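Local coordinates for Rho GTPase-activating protein 15 (Homo sapiens, PDB 3BYI) that stimulates GTP hydrolysis by Rho-type GTPases such as RAC1, turning them to their inactive GDP-bound state through its RhoGAP domain, at residues K97-F100 with R101-E105; M189-H192 with M193-N197. All coordinates share one frame; numbering follows the deposited sequence.

In the fold
Both contacts are local, made along a helix or at its end in the all-helical RhoGAP domain, and their centres lie about 19 Å apart. Contact 1 is the last turn of helix 89-102 and the loop after it, partly buried, with Lys97 close to the predicted arginine finger, Arg58. Contact 2 is the first turns of helix 189-205, at the surface. Helix 168-180 is a common neighbour, touched by Lys97 and Phe100 in contact 1 and by Gln196 and Asn197 in contact 2. Contact 1 joins phenylalanines and leucine with charged chains bonded to other parts of the domain, Lys97 to Tyr57 O and Glu102 to Arg70; contact 2 relies on methionine and aromatic contacts.

Contact 1: residues K97-F100 with R101-E105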
loop_
_atom_site.group_PDB
_atom_site.type_symbol
_atom_site.label_atom_id
_atom_site.label_comp_id
_atom_site.label_asym_id
_atom_site.label_seq_id
_atom_site.Cartn_x
_atom_site.Cartn_y
_atom_site.Cartn_z
ATOM N N LYS A 97 -4.778 1.690 2.431
ATOM C CA LYS A 97 -5.038 0.772 1.336
ATOM C C LYS A 97 -5.697 1.457 0.156
ATOM O O LYS A 97 -5.382 1.157 -0.991
ATOM C CB LYS A 97 -5.906 -0.401 1.804
ATOM C CG LYS A 97 -5.181 -1.408 2.721
ATOM C CD LYS A 97 -6.082 -2.594 3.038
ATOM C CE LYS A 97 -7.317 -2.218 3.863
ATOM N NZ LYS A 97 -8.103 -3.421 4.172
ATOM N N MET A 98 -6.631 2.355 0.453
ATOM C CA MET A 98 -7.309 3.158 -0.574
ATOM C C MET A 98 -6.319 4.014 -1.370
ATOM O O MET A 98 -6.498 4.197 -2.574
ATOM C CB MET A 98 -8.381 4.077 0.059
ATOM C CG MET A 98 -9.121 4.915 -0.947
ATOM S SD MET A 98 -10.481 5.909 -0.308
ATOM C CE MET A 98 -11.713 4.597 -0.130
ATOM N N PHE A 99 -5.306 4.546 -0.691
ATOM C CA PHE A 99 -4.238 5.301 -1.340
ATOM C C PHE A 99 -3.553 4.425 -2.367
ATOM O O PHE A 99 -3.434 4.799 -3.529
ATOM C CB PHE A 99 -3.234 5.853 -0.309
ATOM C CG PHE A 99 -2.019 6.509 -0.931
ATOM C CD1 PHE A 99 -2.088 7.825 -1.400
ATOM C CD2 PHE A 99 -0.822 5.806 -1.063
ATOM C CE1 PHE A 99 -1.009 8.406 -1.964
ATOM C CE2 PHE A 99 0.292 6.388 -1.670
ATOM C CZ PHE A 99 0.222 7.676 -2.090
ATOM N N PHE A 100 -3.148 3.227 -1.961
ATOM C CA PHE A 100 -2.475 2.328 -2.890
ATOM C C PHE A 100 -3.377 1.848 -4.036
ATOM O O PHE A 100 -2.927 1.706 -5.187
ATOM C CB PHE A 100 -1.867 1.159 -2.152
ATOM C CG PHE A 100 -0.629 1.527 -1.388
ATOM C CD1 PHE A 100 -0.648 1.602 0.003
ATOM C CD2 PHE A 100 0.539 1.834 -2.063
ATOM C CE1 PHE A 100 0.487 1.967 0.698
ATOM C CE2 PHE A 100 1.684 2.165 -1.382
ATOM C CZ PHE A 100 1.663 2.235 0.001
ATOM N N ARG A 101 -4.662 1.638 -3.729
ATOM C CA ARG A 101 -5.632 1.226 -4.747
ATOM C C ARG A 101 -5.921 2.341 -5.751
ATOM O O ARG A 101 -6.243 2.050 -6.885
ATOM C CB ARG A 101 -6.966 0.734 -4.121
ATOM C CG ARG A 101 -6.907 -0.690 -3.540
ATOM C CD ARG A 101 -8.057 -0.978 -2.530
ATOM N NE ARG A 101 -7.773 -2.196 -1.756
ATOM C CZ ARG A 101 -8.296 -2.511 -0.565
ATOM N NH1 ARG A 101 -9.180 -1.730 0.046
ATOM N NH2 ARG A 101 -7.938 -3.646 0.026
ATOM N N GLU A 102 -5.807 3.597 -5.321
ATOM C CA GLU A 102 -6.162 4.740 -6.183
ATOM C C GLU A 102 -4.966 5.263 -6.986
ATOM O O GLU A 102 -5.153 6.078 -7.830
ATOM C CB GLU A 102 -6.861 5.850 -5.352
ATOM C CG GLU A 102 -7.712 6.765 -6.206
ATOM C CD GLU A 102 -8.581 7.691 -5.408
ATOM O OE1 GLU A 102 -8.870 7.402 -4.232
ATOM O OE2 GLU A 102 -8.965 8.735 -5.975
ATOM N N LEU A 103 -3.750 4.780 -6.732
ATOM C CA LEU A 103 -2.593 5.148 -7.541
ATOM C C LEU A 103 -2.951 4.832 -8.958
ATOM O O LEU A 103 -3.555 3.824 -9.180
ATOM C CB LEU A 103 -1.386 4.319 -7.108
ATOM C CG LEU A 103 -0.769 4.708 -5.761
ATOM C CD1 LEU A 103 0.398 3.813 -5.415
ATOM C CD2 LEU A 103 -0.311 6.111 -5.832
ATOM N N PRO A 104 -2.643 5.709 -9.936
ATOM C CA PRO A 104 -2.953 5.320 -11.318
ATOM C C PRO A 104 -2.207 4.077 -11.819
ATOM O O PRO A 104 -2.662 3.428 -12.749
ATOM C CB PRO A 104 -2.549 6.549 -12.149
ATOM C CG PRO A 104 -1.630 7.306 -11.296
ATOM C CD PRO A 104 -2.045 7.047 -9.871
ATOM N N GLU A 105 -1.022 3.825 -11.274
ATOM C CA GLU A 105 -0.260 2.628 -11.574
ATOM C C GLU A 105 -0.027 1.998 -10.197
ATOM O O GLU A 105 0.161 2.720 -9.206
ATOM C CB GLU A 105 1.061 2.970 -12.269
ATOM C CG GLU A 105 1.809 1.740 -12.795
ATOM C CD GLU A 105 3.215 2.039 -13.341
ATOM O OE1 GLU A 105 3.817 3.097 -13.014
ATOM O OE2 GLU A 105 3.721 1.181 -14.108
#
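Arg101 N donates to Lys97 O at 2.9 Å and Glu102 N to Met98 O, i to i+4 bonds at the C-terminal end of helix 89-102 in the RhoGAP domain. Glu102 N also makes a weak bond to Phe99 O, which receives a second weak one from Leu103 N at 126°, before Leu103 turns the chain out into an extended conformation.

On the polar side Lys97 and Arg101 run alongside each other in the same direction. Arg101 is stretched from CG to NE, which carries its guanidinium back along the helix until Lys97 CB lies over the centre of one face, 3.9 Å above the plane. Further out, Lys97 CD is 3.7 Å from Arg101 NH2. Lys97 NZ and Arg101 NH2 come within 4.2 Å, each with a polar partner of its own: Lys97 NZ is bonded to the carbonyl oxygen of Tyr57, the residue preceding the predicted arginine finger Arg58, whereas Arg101 NH2 makes a weak bond to Thr178. This lysine therefore ties the end of the helix to the backbone beside the finger.

Met98 and Glu102 also lie side by side, Met98 against helix 63-74 and the Glu102 carboxylate in a salt bridge with Arg70 of that helix. On the inner side, the first torsions of Phe99 (CG anti to its backbone N, chi1 173°) and Phe100 (CG anti to its carbonyl carbon, chi1 -74°) differ, yet the rings stay in contact, with Phe99 CD2 over one face of the Phe100 ring. Leu103 meets each ring with a different methyl. Leu103 CD1 approaches the Phe100 ring obliquely, 3.9 Å from Phe100 CD2, while Leu103 CD2 sits over one face of the Phe99 ring, 4.1 Å from Phe99 CZ.

Contact 2: residues M189-H192 with M193-N197; sequences MAIH and MVYQN
Ile191 and Tyr195 meet because their first torsions send the touching groups along the same side of the helix: Ile191 CG2 stands anti to its backbone N, and Tyr195 CG lies anti to its carbonyl carbon. The two side chains run alongside each other, and the isoleucine methyl lies over one face of the tyrosine ring in a CH-pi contact, 3.7 Å from the centroid and 26° off the ring normal. It is displaced toward the phenol end, with Ile191 CG2 3.3 Å from Tyr195 CZ, a tight approach. At the far end Tyr195 OH forms a weak hydrogen bond with Lys121, and the ring leans on Phe113 and Val117 of helix 110-120.

His192 crosses the tyrosine at a slant. The ring planes differ by 34°, and the rings meet obliquely through their CD2 atoms, His192 CD2 lying 3.8 Å from Tyr195 CD2. His192 ND1 turns to the carbonyl of Ala182, in a bond that is weak.

Around the helix, Met193 bends at its last torsion (chi3 -77°), which folds CE back toward the preceding turn. There Met193 CE lies against the Met189 carbonyl, 3.1 Å from Met189 O, and 3.5 Å from Met189 CG. Gln196 brings its aliphatic CG within 3.4 Å of His192 O, and its amide is gripped at both ends, OE1 by Ala182 N and NE2 by Glu183.

Four successive i to i+4 backbone bonds, from Met193 N to Met189 O at 2.8 Å through to Gln196 N to His192 O, underlie these contacts. Gln196 is buried against helix 168-180, while Ala190 and Val194 are exposed. The arrangement is that of the regular first turns of an alpha-helix, helix 189-205 of the RhoGAP domain, with i to i+4 side-chain contacts along it.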
loop_
_atom_site.group_PDB
_atom_site.type_symbol
_atom_site.label_atom_id
_atom_site.label_comp_id
_atom_site.label_asym_id
_atom_site.label_seq_id
_atom_site.Cartn_x
_atom_site.Cartn_y
_atom_site.Cartn_z
ATOM N N MET A 189 -7.249 -15.503 -14.203
ATOM C CA MET A 189 -7.465 -14.607 -13.075
ATOM C C MET A 189 -7.164 -15.259 -11.750
ATOM O O MET A 189 -6.501 -14.673 -10.897
ATOM C CB MET A 189 -8.911 -14.092 -13.042
ATOM C CG MET A 189 -9.084 -12.930 -12.054
ATOM S SD MET A 189 -10.598 -11.981 -12.197
ATOM C CE MET A 189 -10.611 -11.636 -13.981
ATOM N N ALA A 190 -7.704 -16.455 -11.578
ATOM C CA ALA A 190 -7.342 -17.343 -10.492
ATOM C C ALA A 190 -5.821 -17.428 -10.363
ATOM O O ALA A 190 -5.261 -17.248 -9.280
ATOM C CB ALA A 190 -7.933 -18.725 -10.765
ATOM N N ILE A 191 -5.159 -17.713 -11.484
ATOM C CA ILE A 191 -3.696 -17.786 -11.514
ATOM C C ILE A 191 -3.048 -16.450 -11.145
ATOM O O ILE A 191 -2.162 -16.402 -10.298
ATOM C CB ILE A 191 -3.189 -18.356 -12.863
ATOM C CG1 ILE A 191 -3.629 -19.822 -13.006
ATOM C CG2 ILE A 191 -1.683 -18.247 -12.973
ATOM C CD1 ILE A 191 -3.118 -20.529 -14.278
ATOM N N HIS A 192 -3.507 -15.352 -11.729
ATOM C CA HIS A 192 -2.901 -14.042 -11.421
ATOM C C HIS A 192 -3.070 -13.650 -9.938
ATOM O O HIS A 192 -2.211 -12.987 -9.333
ATOM C CB HIS A 192 -3.421 -12.943 -12.370
ATOM C CG HIS A 192 -2.835 -13.008 -13.755
ATOM N ND1 HIS A 192 -3.246 -12.181 -14.782
ATOM C CD2 HIS A 192 -1.879 -13.812 -14.285
ATOM C CE1 HIS A 192 -2.557 -12.467 -15.876
ATOM N NE2 HIS A 192 -1.729 -13.458 -15.604
ATOM N N MET A 193 -4.187 -14.072 -9.359
ATOM C CA MET A 193 -4.436 -13.839 -7.943
ATOM C C MET A 193 -3.443 -14.613 -7.040
ATOM O O MET A 193 -2.924 -14.092 -6.061
ATOM C CB MET A 193 -5.891 -14.174 -7.602
ATOM C CG MET A 193 -6.901 -13.143 -8.162
ATOM S SD MET A 193 -8.654 -13.535 -7.866
ATOM C CE MET A 193 -9.008 -14.811 -9.061
ATOM N N VAL A 194 -3.154 -15.852 -7.379
ATOM C CA VAL A 194 -2.113 -16.591 -6.660
ATOM C C VAL A 194 -0.739 -15.947 -6.847
ATOM O O VAL A 194 0.040 -15.864 -5.906
ATOM C CB VAL A 194 -2.077 -18.077 -7.070
ATOM C CG1 VAL A 194 -1.072 -18.891 -6.208
ATOM C CG2 VAL A 194 -3.491 -18.666 -6.895
ATOM N N TYR A 195 -0.430 -15.524 -8.064
ATOM C CA TYR A 195 0.865 -14.924 -8.357
ATOM C C TYR A 195 1.125 -13.735 -7.445
ATOM O O TYR A 195 2.183 -13.621 -6.839
ATOM C CB TYR A 195 0.930 -14.415 -9.774
ATOM C CG TYR A 195 1.117 -15.433 -10.866
ATOM C CD1 TYR A 195 1.437 -16.760 -10.604
ATOM C CD2 TYR A 195 1.019 -15.027 -12.196
ATOM C CE1 TYR A 195 1.619 -17.669 -11.649
ATOM C CE2 TYR A 195 1.192 -15.918 -13.235
ATOM C CZ TYR A 195 1.501 -17.231 -12.971
ATOM O OH TYR A 195 1.681 -18.077 -14.042
ATOM N N GLN A 196 0.168 -12.827 -7.380
ATOM C CA GLN A 196 0.374 -11.619 -6.644
ATOM C C GLN A 196 0.409 -11.821 -5.128
ATOM O O GLN A 196 1.215 -11.192 -4.441
ATOM C CB GLN A 196 -0.661 -10.587 -7.031
ATOM C CG GLN A 196 -2.065 -10.876 -6.622
ATOM C CD GLN A 196 -3.012 -9.910 -7.293
ATOM O OE1 GLN A 196 -2.573 -8.975 -7.954
ATOM N NE2 GLN A 196 -4.305 -10.118 -7.124
ATOM N N ASN A 197 -0.436 -12.703 -4.606
ATOM C CA ASN A 197 -0.399 -13.037 -3.191
ATOM C C ASN A 197 0.919 -13.736 -2.791
ATOM O O ASN A 197 1.466 -13.490 -1.714
ATOM C CB ASN A 197 -1.574 -13.938 -2.846
ATOM C CG ASN A 197 -2.885 -13.198 -2.937
ATOM O OD1 ASN A 197 -2.913 -12.084 -3.421
ATOM N ND2 ASN A 197 -3.970 -13.812 -2.489
#